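Local coordinates for myosin-I heavy chain (Dictyostelium discoideum, PDB 5EJR), which is an actin-based motor with ATPase activity, acting in adhesion and early phagocytosis, of which this chain is the MyTH4-FERM MF2 part of the tail, at residues 85-90 and 280-285; 110-115 and 153-158; 213-216 and 220-223; 425-430 and 434-439. All coordinates share one frame; numbering follows the deposited sequence.

Contact 1. Residues 85-90 and 280-285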
loop_
_atom_site.group_PDB
_atom_site.type_symbol
_atom_site.label_atom_id
_atom_site.label_comp_id
_atom_site.label_asym_id
_atom_site.label_seq_id
_atom_site.Cartn_x
_atom_site.Cartn_y
_atom_site.Cartn_z
ATOM N N THR A 85 -19.026 1.299 -6.227
ATOM C CA THR A 85 -18.382 1.746 -7.467
ATOM C C THR A 85 -17.805 0.546 -8.222
ATOM O O THR A 85 -17.665 -0.529 -7.633
ATOM C CB THR A 85 -17.335 2.860 -7.198
ATOM O OG1 THR A 85 -16.861 3.354 -8.453
ATOM C CG2 THR A 85 -16.156 2.380 -6.380
ATOM N N ALA A 86 -17.460 0.733 -9.513
ATOM C CA ALA A 86 -16.877 -0.317 -10.355
ATOM C C ALA A 86 -15.587 -0.929 -9.759
ATOM O O ALA A 86 -15.418 -2.150 -9.822
ATOM C CB ALA A 86 -16.611 0.218 -11.752
ATOM N N SER A 87 -14.686 -0.089 -9.172
ATOM C CA SER A 87 -13.444 -0.604 -8.575
ATOM C C SER A 87 -13.746 -1.494 -7.374
ATOM O O SER A 87 -13.175 -2.581 -7.253
ATOM C CB SER A 87 -12.486 0.525 -8.205
ATOM O OG SER A 87 -13.041 1.419 -7.258
ATOM N N LEU A 88 -14.691 -1.055 -6.534
ATOM C CA LEU A 88 -15.193 -1.759 -5.346
ATOM C C LEU A 88 -15.850 -3.085 -5.751
ATOM O O LEU A 88 -15.657 -4.093 -5.071
ATOM C CB LEU A 88 -16.204 -0.864 -4.614
ATOM C CG LEU A 88 -15.753 -0.181 -3.307
ATOM C CD1 LEU A 88 -14.436 0.566 -3.467
ATOM C CD2 LEU A 88 -16.826 0.772 -2.789
ATOM N N VAL A 89 -16.543 -3.104 -6.914
ATOM C CA VAL A 89 -17.217 -4.312 -7.422
ATOM C C VAL A 89 -16.197 -5.364 -7.855
ATOM O O VAL A 89 -16.285 -6.507 -7.404
ATOM C CB VAL A 89 -18.277 -3.975 -8.511
ATOM C CG1 VAL A 89 -18.717 -5.224 -9.274
ATOM C CG2 VAL A 89 -19.484 -3.282 -7.893
ATOM N N ILE A 90 -15.206 -4.983 -8.682
ATOM C CA ILE A 90 -14.169 -5.919 -9.123
ATOM C C ILE A 90 -13.271 -6.360 -7.937
ATOM O O ILE A 90 -12.846 -7.506 -7.921
ATOM C CB ILE A 90 -13.368 -5.386 -10.348
ATOM C CG1 ILE A 90 -12.493 -6.499 -10.981
ATOM C CG2 ILE A 90 -12.567 -4.121 -10.016
ATOM C CD1 ILE A 90 -11.997 -6.191 -12.450
ATOM N N ARG A 280 -6.582 -0.875 -0.839
ATOM C CA ARG A 280 -6.856 -0.720 0.598
ATOM C C ARG A 280 -7.292 0.686 0.972
ATOM O O ARG A 280 -8.159 0.829 1.827
ATOM C CB ARG A 280 -5.658 -1.170 1.434
ATOM C CG ARG A 280 -5.645 -2.683 1.628
ATOM C CD ARG A 280 -4.282 -3.221 2.014
ATOM N NE ARG A 280 -4.241 -4.677 1.857
ATOM C CZ ARG A 280 -3.135 -5.394 1.681
ATOM N NH1 ARG A 280 -1.947 -4.799 1.626
ATOM N NH2 ARG A 280 -3.206 -6.711 1.553
ATOM N N TRP A 281 -6.746 1.720 0.303
ATOM C CA TRP A 281 -7.115 3.112 0.548
ATOM C C TRP A 281 -8.545 3.380 0.087
ATOM O O TRP A 281 -9.245 4.180 0.709
ATOM C CB TRP A 281 -6.164 4.058 -0.173
ATOM C CG TRP A 281 -4.789 4.211 0.420
ATOM C CD1 TRP A 281 -4.292 3.616 1.546
ATOM C CD2 TRP A 281 -3.735 5.025 -0.103
ATOM N NE1 TRP A 281 -3.000 4.035 1.769
ATOM C CE2 TRP A 281 -2.628 4.889 0.764
ATOM C CE3 TRP A 281 -3.634 5.900 -1.198
ATOM C CZ2 TRP A 281 -1.436 5.589 0.567
ATOM C CZ3 TRP A 281 -2.447 6.584 -1.395
ATOM C CH2 TRP A 281 -1.363 6.420 -0.523
ATOM N N GLU A 282 -8.977 2.710 -1.011
ATOM C CA GLU A 282 -10.334 2.827 -1.542
ATOM C C GLU A 282 -11.336 2.200 -0.578
ATOM O O GLU A 282 -12.451 2.695 -0.448
ATOM C CB GLU A 282 -10.447 2.114 -2.893
ATOM C CG GLU A 282 -9.746 2.819 -4.031
ATOM C CD GLU A 282 -10.360 2.494 -5.373
ATOM O OE1 GLU A 282 -10.692 1.310 -5.609
ATOM O OE2 GLU A 282 -10.540 3.434 -6.178
ATOM N N GLN A 283 -10.925 1.103 0.082
ATOM C CA GLN A 283 -11.700 0.320 1.046
ATOM C C GLN A 283 -11.809 1.002 2.415
ATOM O O GLN A 283 -12.677 0.632 3.206
ATOM C CB GLN A 283 -11.079 -1.078 1.209
ATOM C CG GLN A 283 -11.008 -1.900 -0.072
ATOM C CD GLN A 283 -11.794 -3.177 0.022
ATOM O OE1 GLN A 283 -11.374 -4.136 0.678
ATOM N NE2 GLN A 283 -12.964 -3.210 -0.608
ATOM N N SER A 284 -10.925 1.980 2.700
ATOM C CA SER A 284 -10.893 2.722 3.961
ATOM C C SER A 284 -12.124 3.600 4.140
ATOM O O SER A 284 -12.524 4.313 3.215
ATOM C CB SER A 284 -9.632 3.579 4.048
ATOM O OG SER A 284 -9.625 4.402 5.204
ATOM N N GLU A 285 -12.701 3.562 5.352
ATOM C CA GLU A 285 -13.870 4.361 5.716
ATOM C C GLU A 285 -13.444 5.726 6.289
ATOM O O GLU A 285 -14.301 6.555 6.613
ATOM C CB GLU A 285 -14.777 3.578 6.687
ATOM C CG GLU A 285 -16.257 3.918 6.575
ATOM C CD GLU A 285 -16.927 3.539 5.268
ATOM O OE1 GLU A 285 -17.068 4.422 4.390
ATOM O OE2 GLU A 285 -17.314 2.357 5.122
#

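Contact 2. Residues 110-115 and 153-158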
loop_
_atom_site.group_PDB
_atom_site.type_symbol
_atom_site.label_atom_id
_atom_site.label_comp_id
_atom_site.label_asym_id
_atom_site.label_seq_id
_atom_site.Cartn_x
_atom_site.Cartn_y
_atom_site.Cartn_z
ATOM N N GLN A 110 -17.632 -17.609 -15.901
ATOM C CA GLN A 110 -18.692 -16.578 -15.886
ATOM C C GLN A 110 -18.264 -15.327 -16.634
ATOM O O GLN A 110 -19.100 -14.697 -17.289
ATOM C CB GLN A 110 -19.082 -16.150 -14.466
ATOM C CG GLN A 110 -19.882 -17.160 -13.657
ATOM C CD GLN A 110 -20.258 -16.625 -12.285
ATOM O OE1 GLN A 110 -19.874 -15.521 -11.871
ATOM N NE2 GLN A 110 -21.072 -17.378 -11.565
ATOM N N ALA A 111 -16.974 -14.921 -16.470
ATOM C CA ALA A 111 -16.449 -13.708 -17.091
ATOM C C ALA A 111 -16.401 -13.924 -18.594
ATOM O O ALA A 111 -16.907 -13.080 -19.336
ATOM C CB ALA A 111 -15.059 -13.382 -16.540
ATOM N N TYR A 112 -15.842 -15.069 -19.029
ATOM C CA TYR A 112 -15.718 -15.425 -20.437
ATOM C C TYR A 112 -17.078 -15.542 -21.144
ATOM O O TYR A 112 -17.270 -14.932 -22.199
ATOM C CB TYR A 112 -14.870 -16.693 -20.654
ATOM C CG TYR A 112 -14.769 -17.012 -22.129
ATOM C CD1 TYR A 112 -13.917 -16.287 -22.960
ATOM C CD2 TYR A 112 -15.639 -17.926 -22.725
ATOM C CE1 TYR A 112 -13.889 -16.507 -24.338
ATOM C CE2 TYR A 112 -15.617 -18.155 -24.101
ATOM C CZ TYR A 112 -14.745 -17.441 -24.902
ATOM O OH TYR A 112 -14.726 -17.668 -26.251
ATOM N N ARG A 113 -18.013 -16.317 -20.565
ATOM C CA ARG A 113 -19.376 -16.498 -21.095
ATOM C C ARG A 113 -19.999 -15.131 -21.404
ATOM O O ARG A 113 -20.608 -14.952 -22.456
ATOM C CB ARG A 113 -20.245 -17.267 -20.079
ATOM C CG ARG A 113 -21.753 -17.068 -20.227
ATOM C CD ARG A 113 -22.457 -17.221 -18.902
ATOM N NE ARG A 113 -23.828 -16.730 -18.933
ATOM C CZ ARG A 113 -24.894 -17.504 -19.106
ATOM N NH1 ARG A 113 -24.751 -18.806 -19.316
ATOM N NH2 ARG A 113 -26.112 -16.982 -19.079
ATOM N N GLN A 114 -19.808 -14.156 -20.509
ATOM C CA GLN A 114 -20.413 -12.849 -20.703
ATOM C C GLN A 114 -19.737 -12.005 -21.811
ATOM O O GLN A 114 -20.321 -11.019 -22.254
ATOM C CB GLN A 114 -20.522 -12.119 -19.372
ATOM C CG GLN A 114 -21.585 -12.730 -18.439
ATOM C CD GLN A 114 -23.004 -12.554 -18.946
ATOM O OE1 GLN A 114 -23.560 -13.402 -19.654
ATOM N NE2 GLN A 114 -23.612 -11.437 -18.609
ATOM N N THR A 115 -18.576 -12.445 -22.324
ATOM C CA THR A 115 -17.876 -11.767 -23.436
ATOM C C THR A 115 -18.276 -12.375 -24.798
ATOM O O THR A 115 -18.060 -11.748 -25.831
ATOM C CB THR A 115 -16.339 -11.856 -23.294
ATOM O OG1 THR A 115 -15.890 -13.164 -23.640
ATOM C CG2 THR A 115 -15.832 -11.453 -21.923
ATOM N N MET A 153 -7.047 -17.620 -27.439
ATOM C CA MET A 153 -6.241 -17.642 -28.659
ATOM C C MET A 153 -7.164 -17.683 -29.894
ATOM O O MET A 153 -6.909 -16.962 -30.861
ATOM C CB MET A 153 -5.307 -18.861 -28.661
ATOM C CG MET A 153 -4.061 -18.709 -27.790
ATOM S SD MET A 153 -3.025 -20.212 -27.857
ATOM C CE MET A 153 -1.795 -19.821 -26.618
ATOM N N SER A 154 -8.266 -18.491 -29.838
ATOM C CA SER A 154 -9.263 -18.601 -30.923
ATOM C C SER A 154 -10.079 -17.316 -31.074
ATOM O O SER A 154 -10.373 -16.886 -32.191
ATOM C CB SER A 154 -10.200 -19.781 -30.690
ATOM O OG SER A 154 -9.536 -21.006 -30.956
ATOM N N ARG A 155 -10.448 -16.699 -29.949
ATOM C CA ARG A 155 -11.186 -15.440 -29.983
ATOM C C ARG A 155 -10.288 -14.324 -30.506
ATOM O O ARG A 155 -10.796 -13.370 -31.088
ATOM C CB ARG A 155 -11.694 -15.068 -28.588
ATOM C CG ARG A 155 -12.886 -15.892 -28.132
ATOM C CD ARG A 155 -14.181 -15.544 -28.860
ATOM N NE ARG A 155 -14.622 -14.156 -28.674
ATOM C CZ ARG A 155 -15.315 -13.718 -27.626
ATOM N NH1 ARG A 155 -15.594 -14.534 -26.615
ATOM N NH2 ARG A 155 -15.710 -12.455 -27.567
ATOM N N ASN A 156 -8.965 -14.429 -30.268
ATOM C CA ASN A 156 -7.988 -13.430 -30.715
ATOM C C ASN A 156 -7.873 -13.549 -32.231
ATOM O O ASN A 156 -7.983 -12.542 -32.923
ATOM C CB ASN A 156 -6.611 -13.629 -30.031
ATOM C CG ASN A 156 -5.605 -12.535 -30.330
ATOM O OD1 ASN A 156 -5.162 -12.343 -31.461
ATOM N ND2 ASN A 156 -5.182 -11.818 -29.313
ATOM N N ILE A 157 -7.703 -14.784 -32.733
ATOM C CA ILE A 157 -7.587 -15.087 -34.170
ATOM C C ILE A 157 -8.857 -14.626 -34.910
ATOM O O ILE A 157 -8.745 -13.977 -35.950
ATOM C CB ILE A 157 -7.206 -16.586 -34.370
ATOM C CG1 ILE A 157 -5.726 -16.819 -33.981
ATOM C CG2 ILE A 157 -7.480 -17.092 -35.795
ATOM C CD1 ILE A 157 -5.353 -18.298 -33.611
ATOM N N ALA A 158 -10.050 -14.854 -34.318
ATOM C CA ALA A 158 -11.328 -14.431 -34.904
ATOM C C ALA A 158 -11.570 -12.920 -34.909
ATOM O O ALA A 158 -12.346 -12.445 -35.743
ATOM C CB ALA A 158 -12.487 -15.144 -34.227
#

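Contact 3. Residues 213-216 and 220-223. With EDO (1,2-ethanediol), chain C.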
loop_
_atom_site.group_PDB
_atom_site.type_symbol
_atom_site.label_atom_id
_atom_site.label_comp_id
_atom_site.label_asym_id
_atom_site.label_seq_id
_atom_site.Cartn_x
_atom_site.Cartn_y
_atom_site.Cartn_z
ATOM N N LYS A 213 2.458 9.275 -8.020
ATOM C CA LYS A 213 2.908 10.537 -7.440
ATOM C C LYS A 213 3.382 10.284 -6.000
ATOM O O LYS A 213 2.622 9.728 -5.197
ATOM C CB LYS A 213 1.728 11.531 -7.428
ATOM C CG LYS A 213 2.041 12.901 -8.003
ATOM C CD LYS A 213 1.009 13.929 -7.550
ATOM C CE LYS A 213 1.257 15.303 -8.119
ATOM N NZ LYS A 213 0.162 16.242 -7.754
ATOM N N ILE A 214 4.648 10.633 -5.695
ATOM C CA ILE A 214 5.236 10.477 -4.355
ATOM C C ILE A 214 5.750 11.820 -3.825
ATOM O O ILE A 214 6.588 12.467 -4.464
ATOM C CB ILE A 214 6.315 9.358 -4.251
ATOM C CG1 ILE A 214 5.921 8.051 -5.016
ATOM C CG2 ILE A 214 6.685 9.078 -2.777
ATOM C CD1 ILE A 214 4.732 7.262 -4.494
ATOM N N ARG A 215 5.267 12.217 -2.635
ATOM C CA ARG A 215 5.664 13.474 -2.013
ATOM C C ARG A 215 6.886 13.311 -1.130
ATOM O O ARG A 215 7.165 12.211 -0.631
ATOM C CB ARG A 215 4.510 14.077 -1.217
ATOM C CG ARG A 215 3.257 14.310 -2.050
ATOM C CD ARG A 215 2.352 15.324 -1.403
ATOM N NE ARG A 215 0.947 15.065 -1.712
ATOM C CZ ARG A 215 -0.073 15.733 -1.179
ATOM N NH1 ARG A 215 0.146 16.720 -0.317
ATOM N NH2 ARG A 215 -1.320 15.422 -1.508
ATOM N N PHE A 216 7.624 14.413 -0.943
ATOM C CA PHE A 216 8.774 14.482 -0.049
ATOM C C PHE A 216 8.391 15.480 1.026
ATOM O O PHE A 216 7.387 16.168 0.882
ATOM C CB PHE A 216 10.058 14.901 -0.787
ATOM C CG PHE A 216 10.662 13.776 -1.589
ATOM C CD1 PHE A 216 10.146 13.432 -2.838
ATOM C CD2 PHE A 216 11.765 13.073 -1.114
ATOM C CE1 PHE A 216 10.691 12.361 -3.570
ATOM C CE2 PHE A 216 12.317 12.016 -1.854
ATOM C CZ PHE A 216 11.765 11.659 -3.067
ATOM N N SER A 220 7.572 18.885 -2.292
ATOM C CA SER A 220 7.875 18.645 -3.702
ATOM C C SER A 220 7.461 17.209 -4.001
ATOM O O SER A 220 7.268 16.423 -3.074
ATOM C CB SER A 220 9.352 18.893 -4.010
ATOM O OG SER A 220 10.174 17.773 -3.721
ATOM N N THR A 221 7.298 16.870 -5.273
ATOM C CA THR A 221 6.812 15.555 -5.696
ATOM C C THR A 221 7.713 14.966 -6.770
ATOM O O THR A 221 8.495 15.696 -7.388
ATOM C CB THR A 221 5.345 15.702 -6.192
ATOM O OG1 THR A 221 4.616 16.559 -5.313
ATOM C CG2 THR A 221 4.611 14.399 -6.258
ATOM N N LYS A 222 7.617 13.641 -6.972
ATOM C CA LYS A 222 8.303 12.874 -8.010
ATOM C C LYS A 222 7.338 11.832 -8.567
ATOM O O LYS A 222 6.477 11.318 -7.843
ATOM C CB LYS A 222 9.605 12.202 -7.506
ATOM C CG LYS A 222 10.785 13.156 -7.293
ATOM C CD LYS A 222 11.464 13.570 -8.595
ATOM C CE LYS A 222 12.442 14.702 -8.409
ATOM N NZ LYS A 222 13.165 15.012 -9.673
ATOM N N LEU A 223 7.442 11.569 -9.866
ATOM C CA LEU A 223 6.596 10.587 -10.510
ATOM C C LEU A 223 7.411 9.329 -10.651
ATOM O O LEU A 223 8.483 9.356 -11.253
ATOM C CB LEU A 223 6.069 11.095 -11.871
ATOM C CG LEU A 223 5.131 12.311 -11.824
ATOM C CD1 LEU A 223 4.846 12.827 -13.219
ATOM C CD2 LEU A 223 3.828 11.994 -11.116
HETATM C C1 EDO C . -0.117 9.046 -3.605
HETATM O O1 EDO C . 0.688 10.207 -3.374
HETATM C C2 EDO C . -0.890 9.109 -4.946
HETATM O O2 EDO C . -0.877 7.804 -5.534
#

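Contact 4. Residues 425-430 and 434-439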
loop_
_atom_site.group_PDB
_atom_site.type_symbol
_atom_site.label_atom_id
_atom_site.label_comp_id
_atom_site.label_asym_id
_atom_site.label_seq_id
_atom_site.Cartn_x
_atom_site.Cartn_y
_atom_site.Cartn_z
ATOM N N PHE A 425 4.847 2.553 16.475
ATOM C CA PHE A 425 3.682 1.781 16.041
ATOM C C PHE A 425 2.646 1.836 17.163
ATOM O O PHE A 425 2.999 1.629 18.318
ATOM C CB PHE A 425 4.070 0.294 15.791
ATOM C CG PHE A 425 5.072 0.071 14.681
ATOM C CD1 PHE A 425 4.661 -0.006 13.355
ATOM C CD2 PHE A 425 6.433 -0.018 14.960
ATOM C CE1 PHE A 425 5.590 -0.184 12.327
ATOM C CE2 PHE A 425 7.360 -0.214 13.935
ATOM C CZ PHE A 425 6.937 -0.281 12.624
ATOM N N ASN A 426 1.378 2.096 16.846
ATOM C CA ASN A 426 0.319 2.078 17.877
ATOM C C ASN A 426 0.035 0.655 18.312
ATOM O O ASN A 426 -0.224 -0.197 17.469
ATOM C CB ASN A 426 -0.981 2.734 17.372
ATOM C CG ASN A 426 -0.839 4.179 16.961
ATOM O OD1 ASN A 426 -1.326 4.598 15.915
ATOM N ND2 ASN A 426 -0.148 4.966 17.758
ATOM N N ILE A 427 0.145 0.379 19.617
ATOM C CA ILE A 427 -0.134 -0.957 20.161
ATOM C C ILE A 427 -1.206 -0.899 21.239
ATOM O O ILE A 427 -1.355 0.130 21.905
ATOM C CB ILE A 427 1.120 -1.743 20.652
ATOM C CG1 ILE A 427 1.870 -0.995 21.779
ATOM C CG2 ILE A 427 2.043 -2.137 19.500
ATOM C CD1 ILE A 427 1.835 -1.694 23.035
ATOM N N GLN A 428 -1.902 -2.032 21.439
ATOM C CA GLN A 428 -2.921 -2.208 22.476
ATOM C C GLN A 428 -2.367 -3.164 23.527
ATOM O O GLN A 428 -1.798 -4.203 23.188
ATOM C CB GLN A 428 -4.241 -2.728 21.881
ATOM C CG GLN A 428 -4.905 -1.763 20.902
ATOM C CD GLN A 428 -5.897 -0.830 21.556
ATOM O OE1 GLN A 428 -6.669 -1.209 22.450
ATOM N NE2 GLN A 428 -5.950 0.399 21.068
ATOM N N GLN A 429 -2.500 -2.782 24.796
ATOM C CA GLN A 429 -1.995 -3.500 25.962
ATOM C C GLN A 429 -3.072 -3.652 27.041
ATOM O O GLN A 429 -3.959 -2.806 27.149
ATOM C CB GLN A 429 -0.854 -2.682 26.576
ATOM C CG GLN A 429 0.541 -3.159 26.231
ATOM C CD GLN A 429 1.551 -2.498 27.138
ATOM O OE1 GLN A 429 1.430 -1.313 27.501
ATOM N NE2 GLN A 429 2.537 -3.276 27.578
ATOM N N LYS A 430 -2.957 -4.698 27.872
ATOM C CA LYS A 430 -3.860 -4.887 29.013
ATOM C C LYS A 430 -3.239 -4.174 30.230
ATOM O O LYS A 430 -3.942 -3.892 31.204
ATOM C CB LYS A 430 -4.153 -6.373 29.281
ATOM C CG LYS A 430 -5.137 -6.986 28.284
ATOM C CD LYS A 430 -5.408 -8.437 28.617
ATOM C CE LYS A 430 -6.227 -9.145 27.567
ATOM N NZ LYS A 430 -6.376 -10.594 27.878
ATOM N N PRO A 434 -3.238 1.387 28.337
ATOM C CA PRO A 434 -3.811 0.406 27.394
ATOM C C PRO A 434 -3.514 0.700 25.914
ATOM O O PRO A 434 -3.329 -0.232 25.142
ATOM C CB PRO A 434 -5.317 0.442 27.700
ATOM C CG PRO A 434 -5.447 1.163 29.000
ATOM C CD PRO A 434 -4.305 2.121 29.045
ATOM N N LYS A 435 -3.476 1.981 25.523
ATOM C CA LYS A 435 -3.148 2.417 24.163
ATOM C C LYS A 435 -1.721 3.009 24.266
ATOM O O LYS A 435 -1.545 4.081 24.853
ATOM C CB LYS A 435 -4.169 3.458 23.680
ATOM C CG LYS A 435 -4.490 3.389 22.190
ATOM C CD LYS A 435 -5.927 3.860 21.887
ATOM C CE LYS A 435 -6.063 5.345 21.610
ATOM N NZ LYS A 435 -5.536 5.733 20.270
ATOM N N ALA A 436 -0.695 2.240 23.814
ATOM C CA ALA A 436 0.712 2.645 23.920
ATOM C C ALA A 436 1.449 2.708 22.561
ATOM O O ALA A 436 0.856 2.411 21.520
ATOM C CB ALA A 436 1.430 1.710 24.873
ATOM N N TRP A 437 2.743 3.111 22.581
ATOM C CA TRP A 437 3.589 3.182 21.388
ATOM C C TRP A 437 4.703 2.170 21.464
ATOM O O TRP A 437 5.486 2.191 22.417
ATOM C CB TRP A 437 4.244 4.565 21.237
ATOM C CG TRP A 437 3.344 5.679 20.805
ATOM C CD1 TRP A 437 2.148 5.573 20.159
ATOM C CD2 TRP A 437 3.609 7.082 20.933
ATOM N NE1 TRP A 437 1.644 6.821 19.888
ATOM C CE2 TRP A 437 2.522 7.768 20.349
ATOM C CE3 TRP A 437 4.655 7.829 21.508
ATOM C CZ2 TRP A 437 2.445 9.170 20.326
ATOM C CZ3 TRP A 437 4.591 9.216 21.462
ATOM C CH2 TRP A 437 3.493 9.874 20.886
ATOM N N LEU A 438 4.801 1.303 20.441
ATOM C CA LEU A 438 5.918 0.372 20.333
ATOM C C LEU A 438 6.977 1.194 19.615
ATOM O O LEU A 438 6.696 1.717 18.538
ATOM C CB LEU A 438 5.538 -0.863 19.485
ATOM C CG LEU A 438 6.669 -1.811 19.125
ATOM C CD1 LEU A 438 7.045 -2.669 20.309
ATOM C CD2 LEU A 438 6.281 -2.690 17.939
ATOM N N ALA A 439 8.144 1.382 20.233
ATOM C CA ALA A 439 9.215 2.160 19.615
ATOM C C ALA A 439 10.377 1.242 19.253
ATOM O O ALA A 439 10.837 0.477 20.103
ATOM C CB ALA A 439 9.689 3.248 20.574
#

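Contact 1. Residues 85-90 and 280-285
Ser87 and Glu282 make the single hydrogen bond of this contact, which joins the helical MyTH4 domain to the ubiquitin-like first lobe of the FERM domain. Helix 86-99 meets the last turn of helix 274-283, and the nearest CA atoms, those of Leu88 and Gln283, stand 7.6 Å apart, so side chains do the bridging. Ser87 OG gives its hydrogen to Glu282 OE1 at 2.9 Å. It arrives on the syn side of that oxygen and 31° out of the carboxylate plane, and it is still 3.4 Å from Glu282 OE2, not bonded to it. Glu282 CG lies anti to its own carbonyl carbon (chi1 -72°), and the chain runs on extended from there, which is how the acid spans the gap between the helices. Beside this bond sits a looser touch: Leu88 CD1 rests 4.2 Å from Glu282 O and near Glu282 CB, with its leucine swung to an unusual chi1 of -105°.

The second shell fixes the acid. The strongest polar partner of Glu282 is Gln91, one turn along from Ser87, whose NE2 donates to the same OE1, while Ala194 and Ile197 of helix 194-205 pack against the serine. With Ser87, Gln91 and a backbone N-H all donating to it, the carboxylate is likely to stay charged. Putting an alanine at Glu282 would probably strand Ser87 OG and Gln91 NE2 without their shared acceptor and cut a polar tie between domain and lobe. The other carboxylate oxygen, Glu282 OE2, accepts the backbone N-H of Ala194, at the start of helix 194-205.

Contact 2. Residues 110-115 and 153-158
Thr115 and Arg155 have the closest backbones here, with CA atoms 10.1 Å apart, so the space between helix 142-159 and the chain around 110-115 is spanned by side chains. Arg155 crosses it in a bent shape: turns at chi2 (-72°) and chi3 (-61°) set its guanidinium onto Thr115. There it grips Thr115 end-on with two nitrogens. NH2 of Arg155 donates to Thr115 O at 3.0 Å, coming from well above the carbonyl plane, and NH1 of Arg155 reaches Thr115 OG1 at 3.3 Å. That hydroxyl is itself held, since Thr115 OG1 donates to Tyr112 O at 2.7 Å in the carbonyl plane, on a lone pair; the N-H of Thr115 shares the same acceptor.

Tyr112 completes the set. Its OH sits at the edge of the guanidinium, takes a weak bond from Arg155 NH1, and lies only 3.2 Å from Arg155 CG; ring plane and guanidinium plane are 62° apart. Its stronger partner is Gln151 NE2, one turn before Arg155. Phe128 of helix 121-137 packs on both Thr115 and Arg155. Arg155 thus links helix 142-159 to Tyr112 and Thr115, within the all-helical MyTH4 bundle.

Contact 3. Residues 213-216 and 220-223
Lys213 and Thr221 press together harder than any other side chains of this beta hairpin, Lys213 CG lying 3.4 Å from Thr221 CG2, closer than ordinary van der Waals contact. The threonine's torsion accounts for it: with chi1 at -42° the methyl is anti to its backbone N and leans across the neighbouring strand, where it also rests on Ile214 O. The extended, exposed Lys213 chain passes that methyl with CD and CE as well. Leu223 CD2 closes on the same lysine carbon, Lys213 CG, from 3.7 Å. Beneath this cluster the backbones are firmly joined. Ile214 and Lys222 form the hydrogen-bonded antiparallel pair, Ile214 N to Lys222 O at 2.9 Å and Lys222 N to Ile214 O at 3.0 Å, and Phe216 N adds a bond to Ser220 O toward the turn.

Elsewhere the fit relaxes. Arg215 and Thr221 merely run side by side, Arg215 CG being 4.2 Å from Thr221 OG1, and Ser220 OG turns to Asp218 in the turn. On the other face Lys222 lays its CG by Phe216 CE1 at 3.8 Å, then leads away from the hairpin.

Within the ubiquitin-like FERM lobe, Ile214 is buried against Ile235 and Val239 of helix 232-243, Lys222 also touches Val239, and Phe216 stacks on Tyr243 of that helix. Along the edge of strand 211-215 away from strand 221-225 runs strand 290-296: Arg215 bonds through its backbone to Phe292 and Val294 and makes a cation-pi contact with Tyr291, and a 1,2-ethanediol, probably from the crystallisation liquor, bridges Lys213 O and Phe292 N.

Contact 4. Residues 425-430 and 434-439
Ile427 holds CG1 between its backbone N and carbonyl carbon (chi1 60°), which lays that branch over the opposite strand at Ala436, with CG1 3.6 Å from Ala436 O and CD1 3.9 Å from Ala436 CB. The other branch, CG2, faces Leu438 CB at 3.7 Å. Leu438 sets CG anti to its backbone N (chi1 171°), and its CD2 comes within 4.0 Å of Phe425 CD2, crossing at a slant. Replacing Ile427 by an alanine would take away both branches and is likely to open a gap beside Ala436 and Leu438, in the apolar layer that Ile447 also lines.

Two hydrogen-bonded antiparallel pairs, Phe425 with Leu438 and Ile427 with Ala436, join the strands by four backbone bonds. A fifth, from Gln429 N to Pro434 O at 2.7 Å, extends the hairpin toward its turn. On the reverse face the Trp437 indole packs on Leu419, Leu424 and Pro450, while the polar side chains lie alongside their neighbours. Asn426 ND2 is 3.3 Å from Trp437 NE1 at the edge of the indole, but both are donors and no bond forms; amide and ring are turned 34° apart. Gln428 NE2 rests on Lys435 CG at 3.5 Å.

In this PTB-like FERM lobe, strand 444-448 continues the sheet, Gln428 pairs through its backbone with Thr490, and helix 494-505 covers Phe425 and Leu438. Phe425, Ile427, Ala436 and Leu438 thus face the apolar core, whereas exposed Asn426, Gln428 and Lys435 make no side-chain hydrogen bond across the pair, leaving the polar tie between strands to the backbone.

Contact 2 and contact 3 are both nested in the loop that contact 1 closes, and contact 4 follows it along the chain. Contact 2 belongs to the MyTH4 helices, contacts 3 and 4 are hairpins in the first and last lobes of FERM, and contact 1 ties MyTH4 to FERM from helix 86-99 to helix 274-283. Helix 104-113 of contact 2 comes directly after helix 86-99. From contact 1 the centres of contacts 2, 3 and 4 lie about 27, 24 and 29 Å away, whereas contacts 2 and 4 are about 52 Å apart, on opposite sides of the chain's centre. The layout is that of an elongated tail module whose domains meet near its middle.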